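Alpha,alpha-trehalose-phosphate synthase (UDP-forming) (Burkholderia multivorans, PDB 5UOF) is a glycosyltransferase family 20 enzyme of the GT-B class, built from two Rossmann-like domains that face each other. Local coordinates at residues G45-G56 / T71-Y82; L143-R151 / L182-D190. One frame throughout, in Å; residues are numbered along the deposited sequence.

How the interactions relate
Both contacts belong to the domain of the GT-B fold built round the larger, mixed sheet, and their centres lie about 20 Å apart. Interaction 1 pairs two neighbouring strands towards one side of that sheet; interaction 2 joins the residues 143-151 and 182-190 that lead out of and into more central strands. They meet through packing of two phenylalanines, Phe48 CE2 of the first approaching Phe146 CZ of the second at 4.3 Å. Helix 109-127 borders both, touching Phe48 and Val75 in one and Leu144, Pro145 and Phe185 in the other. A 1,2-ethanediol, probably from the crystallisation liquor, sits beside interaction 2.

Interaction 1 (G45-G56 / T71-Y82); sequences GVWFGWNGEIVG and TYATVGLTRRDY
Strand 46-48 pairs in parallel with 71-77 in the larger Rossmann-like sheet, and the short strands 50-51 and 53-54, after corners at Gly49 and Gly52, prolong the pairing as far as the start of helix 79-86. Thr71 N donates to Gly45 O at 3.0 Å, Trp47 N and Ala73 N extend the ladder, and it continues through Gly49 to Asn51 N, which donates to Val75 O at 2.9 Å. Tyr72 brings CE1 to 4.0 Å from CE3 of Trp47, whose indole NE1 is bonded to Ser16. On the other face Val46, Phe48 and Ala73 pack together. Strand 46-48 lies between 12-16 and 70-77 in the sheet, so Val46 and Phe48 also pair with the strand 12-16.

After Trp50 the register slips by two residues in a beta bulge, and Asn51 OD1 takes the N-H of Glu53 in an Asx turn. With its CG anti to the backbone N (chi1 -174°), Trp50 lays its indole across Leu77, whose CD1 stands 3.5 Å from the centroid of the five-membered ring, almost on the normal. Gly52 CA covers the opposite face. Glu53 O is gripped twice: Trp50 NE1, with the oxygen near the indole plane, donates at 2.7 Å from above the carbonyl plane, and Leu77 N donates at 3.1 Å. The bond from Trp50 NE1 helps to fix the turn of the indole, while Leu77 N holds the same carbonyl from its own strand. Trp50 CH2 comes to the edge of the Tyr82 ring, 3.6 Å from CE1, the two planes lying obliquely at 53°. Ile54 CD1 lies against Tyr82 CB. Thr78 is the N-cap of helix 79-86, its OG1 accepting from Asp81 N at 3.0 Å, while a water bridges Val55 O and Arg79 N.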
loop_
_atom_site.group_PDB
_atom_site.type_symbol
_atom_site.label_atom_id
_atom_site.label_comp_id
_atom_site.label_asym_id
_atom_site.label_seq_id
_atom_site.Cartn_x
_atom_site.Cartn_y
_atom_site.Cartn_z
ATOM N N GLY A 45 -32.072 18.136 16.601
ATOM C CA GLY A 45 -31.637 17.844 15.251
ATOM C C GLY A 45 -32.366 16.682 14.604
ATOM O O GLY A 45 -33.401 16.205 15.070
ATOM N N VAL A 46 -31.799 16.234 13.483
ATOM C CA VAL A 46 -32.360 15.176 12.654
ATOM C C VAL A 46 -31.255 14.165 12.367
ATOM O O VAL A 46 -30.127 14.550 12.043
ATOM C CB VAL A 46 -32.936 15.732 11.336
ATOM C CG1 VAL A 46 -33.617 14.633 10.526
ATOM C CG2 VAL A 46 -33.907 16.880 11.614
ATOM N N TRP A 47 -31.574 12.883 12.505
ATOM C CA TRP A 47 -30.718 11.792 12.058
ATOM C C TRP A 47 -31.375 11.198 10.821
ATOM O O TRP A 47 -32.518 10.727 10.888
ATOM C CB TRP A 47 -30.543 10.740 13.155
ATOM C CG TRP A 47 -29.428 9.741 12.929
ATOM C CD1 TRP A 47 -28.746 9.496 11.774
ATOM C CD2 TRP A 47 -28.887 8.855 13.914
ATOM N NE1 TRP A 47 -27.807 8.506 11.983
ATOM C CE2 TRP A 47 -27.876 8.102 13.291
ATOM C CE3 TRP A 47 -29.161 8.632 15.270
ATOM C CZ2 TRP A 47 -27.137 7.139 13.976
ATOM C CZ3 TRP A 47 -28.426 7.679 15.948
ATOM C CH2 TRP A 47 -27.427 6.941 15.297
ATOM N N PHE A 48 -30.673 11.275 9.696
ATOM C CA PHE A 48 -31.166 10.844 8.400
ATOM C C PHE A 48 -30.375 9.634 7.932
ATOM O O PHE A 48 -29.148 9.606 8.053
ATOM C CB PHE A 48 -31.054 11.990 7.382
ATOM C CG PHE A 48 -31.325 11.581 5.964
ATOM C CD1 PHE A 48 -32.625 11.584 5.461
ATOM C CD2 PHE A 48 -30.284 11.238 5.117
ATOM C CE1 PHE A 48 -32.868 11.219 4.148
ATOM C CE2 PHE A 48 -30.525 10.876 3.802
ATOM C CZ PHE A 48 -31.818 10.864 3.320
ATOM N N GLY A 49 -31.079 8.639 7.403
ATOM C CA GLY A 49 -30.414 7.471 6.863
ATOM C C GLY A 49 -31.388 6.328 6.643
ATOM O O GLY A 49 -32.609 6.497 6.712
ATOM N N TRP A 50 -30.808 5.154 6.394
ATOM C CA TRP A 50 -31.565 3.938 6.115
ATOM C C TRP A 50 -32.298 3.444 7.356
ATOM O O TRP A 50 -31.776 3.513 8.473
ATOM C CB TRP A 50 -30.603 2.855 5.632
ATOM C CG TRP A 50 -31.237 1.584 5.168
ATOM C CD1 TRP A 50 -32.433 1.444 4.533
ATOM C CD2 TRP A 50 -30.684 0.267 5.282
ATOM N NE1 TRP A 50 -32.664 0.118 4.246
ATOM C CE2 TRP A 50 -31.602 -0.624 4.693
ATOM C CE3 TRP A 50 -29.498 -0.243 5.829
ATOM C CZ2 TRP A 50 -31.376 -2.002 4.636
ATOM C CZ3 TRP A 50 -29.274 -1.613 5.771
ATOM C CH2 TRP A 50 -30.211 -2.475 5.183
ATOM N N ASN A 51 -33.504 2.910 7.154
ATOM C CA ASN A 51 -34.257 2.292 8.239
ATOM C C ASN A 51 -33.986 0.794 8.377
ATOM O O ASN A 51 -34.638 0.133 9.194
ATOM C CB ASN A 51 -35.768 2.544 8.067
ATOM C CG ASN A 51 -36.313 2.031 6.737
ATOM O OD1 ASN A 51 -35.632 1.326 5.997
ATOM N ND2 ASN A 51 -37.558 2.389 6.435
ATOM N N GLY A 52 -33.042 0.242 7.611
ATOM C CA GLY A 52 -32.761 -1.174 7.684
ATOM C C GLY A 52 -33.703 -2.069 6.901
ATOM O O GLY A 52 -33.524 -3.294 6.928
ATOM N N GLU A 53 -34.680 -1.509 6.193
ATOM C CA GLU A 53 -35.673 -2.290 5.470
ATOM C C GLU A 53 -35.417 -2.238 3.969
ATOM O O GLU A 53 -34.900 -1.249 3.442
ATOM C CB GLU A 53 -37.093 -1.781 5.746
ATOM C CG GLU A 53 -37.409 -1.495 7.207
ATOM C CD GLU A 53 -37.796 -2.735 7.988
ATOM O OE1 GLU A 53 -37.116 -3.775 7.847
ATOM O OE2 GLU A 53 -38.789 -2.670 8.745
ATOM N N ILE A 54 -35.803 -3.309 3.285
ATOM C CA ILE A 54 -35.821 -3.352 1.828
ATOM C C ILE A 54 -37.245 -3.088 1.361
ATOM O O ILE A 54 -38.205 -3.625 1.928
ATOM C CB ILE A 54 -35.301 -4.700 1.298
ATOM C CG1 ILE A 54 -33.836 -4.882 1.677
ATOM C CG2 ILE A 54 -35.459 -4.776 -0.215
ATOM C CD1 ILE A 54 -32.938 -3.833 1.074
ATOM N N VAL A 55 -37.386 -2.246 0.339
ATOM C CA VAL A 55 -38.688 -1.885 -0.207
ATOM C C VAL A 55 -38.697 -2.199 -1.699
ATOM O O VAL A 55 -37.654 -2.262 -2.353
ATOM C CB VAL A 55 -39.025 -0.403 0.050
ATOM C CG1 VAL A 55 -39.231 -0.155 1.539
ATOM C CG2 VAL A 55 -37.922 0.489 -0.486
ATOM N N GLY A 56 -39.904 -2.405 -2.235
ATOM C CA GLY A 56 -40.023 -2.798 -3.631
ATOM C C GLY A 56 -39.623 -1.690 -4.589
ATOM O O GLY A 56 -38.813 -1.895 -5.498
ATOM N N THR A 71 -35.485 14.193 15.707
ATOM C CA THR A 71 -36.261 13.672 14.592
ATOM C C THR A 71 -35.444 12.616 13.863
ATOM O O THR A 71 -34.250 12.810 13.605
ATOM C CB THR A 71 -36.667 14.795 13.633
ATOM O OG1 THR A 71 -37.421 15.777 14.354
ATOM C CG2 THR A 71 -37.516 14.252 12.499
ATOM N N TYR A 72 -36.079 11.491 13.558
ATOM C CA TYR A 72 -35.463 10.432 12.771
ATOM C C TYR A 72 -36.143 10.409 11.409
ATOM O O TYR A 72 -37.353 10.164 11.320
ATOM C CB TYR A 72 -35.578 9.086 13.484
ATOM C CG TYR A 72 -34.969 9.106 14.875
ATOM C CD1 TYR A 72 -33.628 8.793 15.069
ATOM C CD2 TYR A 72 -35.726 9.460 15.985
ATOM C CE1 TYR A 72 -33.061 8.814 16.328
ATOM C CE2 TYR A 72 -35.163 9.489 17.251
ATOM C CZ TYR A 72 -33.829 9.165 17.414
ATOM O OH TYR A 72 -33.259 9.187 18.668
ATOM N N ALA A 73 -35.373 10.703 10.363
ATOM C CA ALA A 73 -35.860 10.802 8.990
ATOM C C ALA A 73 -35.249 9.657 8.198
ATOM O O ALA A 73 -34.048 9.670 7.909
ATOM C CB ALA A 73 -35.490 12.149 8.372
ATOM N N THR A 74 -36.063 8.665 7.845
ATOM C CA THR A 74 -35.529 7.415 7.322
ATOM C C THR A 74 -36.227 7.009 6.033
ATOM O O THR A 74 -37.402 7.324 5.808
ATOM C CB THR A 74 -35.660 6.277 8.350
ATOM O OG1 THR A 74 -37.041 6.106 8.710
ATOM C CG2 THR A 74 -34.865 6.598 9.608
ATOM N N VAL A 75 -35.477 6.304 5.190
ATOM C CA VAL A 75 -36.001 5.680 3.983
ATOM C C VAL A 75 -35.620 4.209 4.005
ATOM O O VAL A 75 -34.622 3.812 4.615
ATOM C CB VAL A 75 -35.473 6.342 2.687
ATOM C CG1 VAL A 75 -35.904 7.799 2.603
ATOM C CG2 VAL A 75 -33.968 6.226 2.601
ATOM N N GLY A 76 -36.442 3.390 3.348
ATOM C CA GLY A 76 -35.992 2.080 2.940
ATOM C C GLY A 76 -35.118 2.186 1.708
ATOM O O GLY A 76 -34.978 3.251 1.108
ATOM N N LEU A 77 -34.507 1.064 1.342
ATOM C CA LEU A 77 -33.725 0.950 0.118
ATOM C C LEU A 77 -34.302 -0.171 -0.734
ATOM O O LEU A 77 -34.740 -1.197 -0.204
ATOM C CB LEU A 77 -32.255 0.661 0.436
ATOM C CG LEU A 77 -31.470 1.723 1.207
ATOM C CD1 LEU A 77 -30.141 1.152 1.707
ATOM C CD2 LEU A 77 -31.245 2.949 0.323
ATOM N N THR A 78 -34.331 0.023 -2.054
ATOM C CA THR A 78 -34.630 -1.118 -2.909
ATOM C C THR A 78 -33.453 -2.092 -2.877
ATOM O O THR A 78 -32.376 -1.778 -2.375
ATOM C CB THR A 78 -34.906 -0.686 -4.350
ATOM O OG1 THR A 78 -33.721 -0.106 -4.915
ATOM C CG2 THR A 78 -36.060 0.312 -4.412
ATOM N N ARG A 79 -33.670 -3.297 -3.413
ATOM C CA ARG A 79 -32.566 -4.246 -3.522
ATOM C C ARG A 79 -31.452 -3.679 -4.392
ATOM O O ARG A 79 -30.267 -3.835 -4.077
ATOM C CB ARG A 79 -33.059 -5.582 -4.079
ATOM C CG ARG A 79 -31.940 -6.586 -4.368
ATOM C CD ARG A 79 -31.202 -6.988 -3.103
ATOM N NE ARG A 79 -32.103 -7.603 -2.134
ATOM C CZ ARG A 79 -31.780 -7.878 -0.874
ATOM N NH1 ARG A 79 -30.569 -7.593 -0.412
ATOM N NH2 ARG A 79 -32.677 -8.438 -0.071
ATOM N N ARG A 80 -31.816 -2.995 -5.479
ATOM C CA ARG A 80 -30.805 -2.390 -6.340
ATOM C C ARG A 80 -30.039 -1.300 -5.607
ATOM O O ARG A 80 -28.813 -1.209 -5.730
ATOM C CB ARG A 80 -31.453 -1.826 -7.600
ATOM C CG ARG A 80 -30.526 -0.965 -8.448
ATOM C CD ARG A 80 -31.176 -0.628 -9.785
ATOM N NE ARG A 80 -30.291 0.131 -10.666
ATOM C CZ ARG A 80 -30.464 1.413 -10.982
ATOM N NH1 ARG A 80 -31.499 2.089 -10.493
ATOM N NH2 ARG A 80 -29.603 2.017 -11.794
ATOM N N ASP A 81 -30.745 -0.458 -4.846
ATOM C CA ASP A 81 -30.067 0.573 -4.064
ATOM C C ASP A 81 -29.192 -0.044 -2.977
ATOM O O ASP A 81 -28.054 0.394 -2.765
ATOM C CB ASP A 81 -31.090 1.527 -3.446
ATOM C CG ASP A 81 -31.764 2.417 -4.480
ATOM O OD1 ASP A 81 -31.278 2.477 -5.631
ATOM O OD2 ASP A 81 -32.778 3.055 -4.137
ATOM N N TYR A 82 -29.705 -1.062 -2.281
ATOM C CA TYR A 82 -28.905 -1.746 -1.268
ATOM C C TYR A 82 -27.631 -2.322 -1.869
ATOM O O TYR A 82 -26.546 -2.189 -1.291
ATOM C CB TYR A 82 -29.714 -2.862 -0.599
ATOM C CG TYR A 82 -28.899 -3.640 0.413
ATOM C CD1 TYR A 82 -28.843 -3.235 1.743
ATOM C CD2 TYR A 82 -28.164 -4.764 0.036
ATOM C CE1 TYR A 82 -28.091 -3.934 2.673
ATOM C CE2 TYR A 82 -27.404 -5.465 0.956
ATOM C CZ TYR A 82 -27.371 -5.045 2.273
ATOM O OH TYR A 82 -26.620 -5.736 3.197
HETATM O O HOH W 1 -38.846 4.604 7.470
HETATM O O HOH W 2 -36.316 -4.045 -4.106
#

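Interaction 2 (L143-R151 / L182-D190); sequences LLPFAHALR and LVKFMCAYD. With EDO (1,2-ethanediol), chain I.
Ala188 O is gripped side-on by Arg151, whose NE and NH2 each donate to it at 3.0 Å with the oxygen in the guanidinium plane. NH2 also forms a salt bridge to Asp190 OD2 at 2.9 Å, met from above the carboxylate plane, the two flat groups being turned 70° apart. Asp190 is shared with Arg226, and NH1 of Arg151 is taken by Asn157 and Val155 carbonyls.

Tyr189 OH donates to Leu144 O at 3.0 Å, while Ala147 CB presses on the face of its ring, 3.3 Å from the centroid. Phe185 receives Pro145 CB over its own face. With CG anti to the backbone N (chi1 -175°), the His148 ring lies over Phe185, whose CD1 meets its face 3.5 Å from CG, the planes 46° apart. At the ring edge His148 ND1 is hydrogen-bonded to 1,2-ethanediol O2. A water ties Leu144 O, His148 N and Phe185 O together. Leu144 CD2 reaches Phe185 CB at 3.6 Å.

In the Rossmann-like domain the contact joins helix 146-152 to the end of helix 179-186 and to the turn that leads into strand 191-194; strands 135-139 and 159-162 lie against Tyr189 and helix 109-127 against Pro145 and Phe185.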
loop_
_atom_site.group_PDB
_atom_site.type_symbol
_atom_site.label_atom_id
_atom_site.label_comp_id
_atom_site.label_asym_id
_atom_site.label_seq_id
_atom_site.Cartn_x
_atom_site.Cartn_y
_atom_site.Cartn_z
ATOM N N LEU A 143 -20.612 7.255 2.177
ATOM C CA LEU A 143 -21.289 8.521 1.906
ATOM C C LEU A 143 -20.304 9.614 1.523
ATOM O O LEU A 143 -20.627 10.796 1.616
ATOM C CB LEU A 143 -22.103 8.954 3.126
ATOM C CG LEU A 143 -23.314 8.098 3.464
ATOM C CD1 LEU A 143 -23.770 8.337 4.903
ATOM C CD2 LEU A 143 -24.425 8.387 2.469
ATOM N N LEU A 144 -19.089 9.243 1.137
ATOM C CA LEU A 144 -18.104 10.246 0.738
ATOM C C LEU A 144 -18.616 11.268 -0.283
ATOM O O LEU A 144 -18.380 12.471 -0.081
ATOM C CB LEU A 144 -16.852 9.500 0.260
ATOM C CG LEU A 144 -15.595 10.336 0.087
ATOM C CD1 LEU A 144 -14.404 9.473 0.392
ATOM C CD2 LEU A 144 -15.539 10.855 -1.340
ATOM N N PRO A 145 -19.318 10.899 -1.360
ATOM C CA PRO A 145 -19.776 11.910 -2.326
ATOM C C PRO A 145 -20.980 12.727 -1.873
ATOM O O PRO A 145 -21.508 13.513 -2.670
ATOM C CB PRO A 145 -20.143 11.072 -3.567
ATOM C CG PRO A 145 -19.651 9.683 -3.305
ATOM C CD PRO A 145 -19.639 9.537 -1.819
ATOM N N PHE A 146 -21.420 12.595 -0.621
ATOM C CA PHE A 146 -22.724 13.135 -0.232
ATOM C C PHE A 146 -22.745 14.664 -0.280
ATOM O O PHE A 146 -23.709 15.258 -0.780
ATOM C CB PHE A 146 -23.095 12.624 1.161
ATOM C CG PHE A 146 -24.560 12.783 1.502
ATOM C CD1 PHE A 146 -25.494 11.841 1.085
ATOM C CD2 PHE A 146 -24.991 13.851 2.270
ATOM C CE1 PHE A 146 -26.837 11.974 1.415
ATOM C CE2 PHE A 146 -26.326 13.986 2.607
ATOM C CZ PHE A 146 -27.249 13.047 2.181
ATOM N N ALA A 147 -21.710 15.326 0.260
ATOM C CA ALA A 147 -21.667 16.788 0.208
ATOM C C ALA A 147 -21.653 17.300 -1.220
ATOM O O ALA A 147 -22.321 18.288 -1.532
ATOM C CB ALA A 147 -20.450 17.336 0.943
ATOM N N HIS A 148 -20.880 16.661 -2.098
ATOM C CA HIS A 148 -20.824 17.129 -3.478
ATOM C C HIS A 148 -22.206 17.075 -4.116
ATOM O O HIS A 148 -22.614 18.009 -4.817
ATOM C CB HIS A 148 -19.805 16.299 -4.269
ATOM C CG HIS A 148 -19.598 16.794 -5.664
ATOM N ND1 HIS A 148 -20.303 16.298 -6.740
ATOM C CD2 HIS A 148 -18.807 17.777 -6.151
ATOM C CE1 HIS A 148 -19.933 16.934 -7.835
ATOM N NE2 HIS A 148 -19.029 17.840 -7.505
ATOM N N ALA A 149 -22.960 16.011 -3.843
ATOM C CA ALA A 149 -24.317 15.907 -4.368
ATOM C C ALA A 149 -25.209 17.004 -3.795
ATOM O O ALA A 149 -26.021 17.594 -4.517
ATOM C CB ALA A 149 -24.886 14.523 -4.064
ATOM N N LEU A 150 -25.058 17.301 -2.499
ATOM C CA LEU A 150 -25.824 18.395 -1.904
ATOM C C LEU A 150 -25.456 19.737 -2.536
ATOM O O LEU A 150 -26.336 20.564 -2.813
ATOM C CB LEU A 150 -25.600 18.433 -0.390
ATOM C CG LEU A 150 -26.255 17.331 0.450
ATOM C CD1 LEU A 150 -25.823 17.431 1.902
ATOM C CD2 LEU A 150 -27.781 17.380 0.361
ATOM N N ARG A 151 -24.158 19.970 -2.783
ATOM C CA ARG A 151 -23.748 21.221 -3.417
ATOM C C ARG A 151 -24.397 21.366 -4.790
ATOM O O ARG A 151 -24.867 22.451 -5.148
ATOM C CB ARG A 151 -22.230 21.307 -3.543
ATOM C CG ARG A 151 -21.452 21.183 -2.241
ATOM C CD ARG A 151 -21.801 22.287 -1.243
ATOM N NE ARG A 151 -20.935 22.153 -0.070
ATOM C CZ ARG A 151 -21.176 22.685 1.123
ATOM N NH1 ARG A 151 -22.275 23.404 1.336
ATOM N NH2 ARG A 151 -20.310 22.487 2.113
ATOM N N LEU A 182 -12.750 11.406 -6.180
ATOM C CA LEU A 182 -13.067 11.222 -4.766
ATOM C C LEU A 182 -12.521 12.369 -3.934
ATOM O O LEU A 182 -13.195 12.859 -3.016
ATOM C CB LEU A 182 -12.514 9.896 -4.258
ATOM C CG LEU A 182 -13.152 8.649 -4.871
ATOM C CD1 LEU A 182 -12.485 7.424 -4.335
ATOM C CD2 LEU A 182 -14.640 8.605 -4.583
ATOM N N VAL A 183 -11.294 12.805 -4.228
ATOM C CA VAL A 183 -10.717 13.901 -3.459
ATOM C C VAL A 183 -11.465 15.202 -3.741
ATOM O O VAL A 183 -11.694 16.007 -2.828
ATOM C CB VAL A 183 -9.206 14.006 -3.739
ATOM C CG1 VAL A 183 -8.658 15.316 -3.219
ATOM C CG2 VAL A 183 -8.464 12.819 -3.096
ATOM N N LYS A 184 -11.898 15.413 -4.991
ATOM C CA LYS A 184 -12.787 16.542 -5.272
ATOM C C LYS A 184 -14.052 16.481 -4.416
ATOM O O LYS A 184 -14.480 17.499 -3.857
ATOM C CB LYS A 184 -13.153 16.583 -6.757
ATOM C CG LYS A 184 -14.078 17.755 -7.112
ATOM C CD LYS A 184 -14.461 17.758 -8.599
ATOM C CE LYS A 184 -15.290 16.537 -8.951
ATOM N NZ LYS A 184 -15.770 16.557 -10.362
ATOM N N PHE A 185 -14.667 15.299 -4.306
ATOM C CA PHE A 185 -15.838 15.145 -3.441
ATOM C C PHE A 185 -15.524 15.540 -2.006
ATOM O O PHE A 185 -16.328 16.211 -1.338
ATOM C CB PHE A 185 -16.331 13.701 -3.469
ATOM C CG PHE A 185 -16.863 13.258 -4.800
ATOM C CD1 PHE A 185 -17.316 14.175 -5.736
ATOM C CD2 PHE A 185 -16.939 11.906 -5.097
ATOM C CE1 PHE A 185 -17.817 13.752 -6.956
ATOM C CE2 PHE A 185 -17.434 11.476 -6.317
ATOM C CZ PHE A 185 -17.874 12.398 -7.244
ATOM N N MET A 186 -14.357 15.131 -1.515
ATOM C CA MET A 186 -13.982 15.429 -0.142
ATOM C C MET A 186 -13.792 16.916 0.067
ATOM O O MET A 186 -14.020 17.417 1.174
ATOM C CB MET A 186 -12.717 14.656 0.215
ATOM C CG MET A 186 -12.994 13.169 0.221
ATOM S SD MET A 186 -11.581 12.126 0.555
ATOM C CE MET A 186 -11.251 12.538 2.281
ATOM N N CYS A 187 -13.401 17.642 -0.972
ATOM C CA CYS A 187 -13.290 19.090 -0.853
ATOM C C CYS A 187 -14.630 19.808 -0.945
ATOM O O CYS A 187 -14.652 21.032 -0.813
ATOM C CB CYS A 187 -12.337 19.638 -1.917
ATOM S SG CYS A 187 -10.651 19.054 -1.666
ATOM N N ALA A 188 -15.737 19.097 -1.163
ATOM C CA ALA A 188 -17.049 19.735 -1.085
ATOM C C ALA A 188 -17.485 19.999 0.352
ATOM O O ALA A 188 -18.379 20.825 0.573
ATOM C CB ALA A 188 -18.093 18.873 -1.799
ATOM N N TYR A 189 -16.870 19.320 1.322
ATOM C CA TYR A 189 -17.120 19.553 2.739
ATOM C C TYR A 189 -16.402 20.806 3.226
ATOM O O TYR A 189 -15.299 21.127 2.780
ATOM C CB TYR A 189 -16.656 18.345 3.568
ATOM C CG TYR A 189 -17.432 17.090 3.251
ATOM C CD1 TYR A 189 -18.665 16.853 3.852
ATOM C CD2 TYR A 189 -16.945 16.146 2.335
ATOM C CE1 TYR A 189 -19.402 15.716 3.564
ATOM C CE2 TYR A 189 -17.682 15.008 2.027
ATOM C CZ TYR A 189 -18.916 14.805 2.639
ATOM O OH TYR A 189 -19.671 13.689 2.346
ATOM N N ASP A 190 -17.043 21.521 4.162
ATOM C CA ASP A 190 -16.350 22.605 4.850
ATOM C C ASP A 190 -15.374 22.078 5.887
ATOM O O ASP A 190 -14.373 22.739 6.182
ATOM C CB ASP A 190 -17.353 23.537 5.520
ATOM C CG ASP A 190 -18.342 24.083 4.542
ATOM O OD1 ASP A 190 -17.929 24.895 3.687
ATOM O OD2 ASP A 190 -19.510 23.654 4.596
HETATM C C1 EDO I . -22.615 12.114 -5.925
HETATM O O1 EDO I . -23.405 11.597 -6.994
HETATM C C2 EDO I . -21.693 13.197 -6.457
HETATM O O2 EDO I . -22.433 14.388 -6.752
HETATM O O HOH W 3 -18.851 14.972 -1.197
HETATM O O HOH W 4 -17.771 19.243 -9.533
#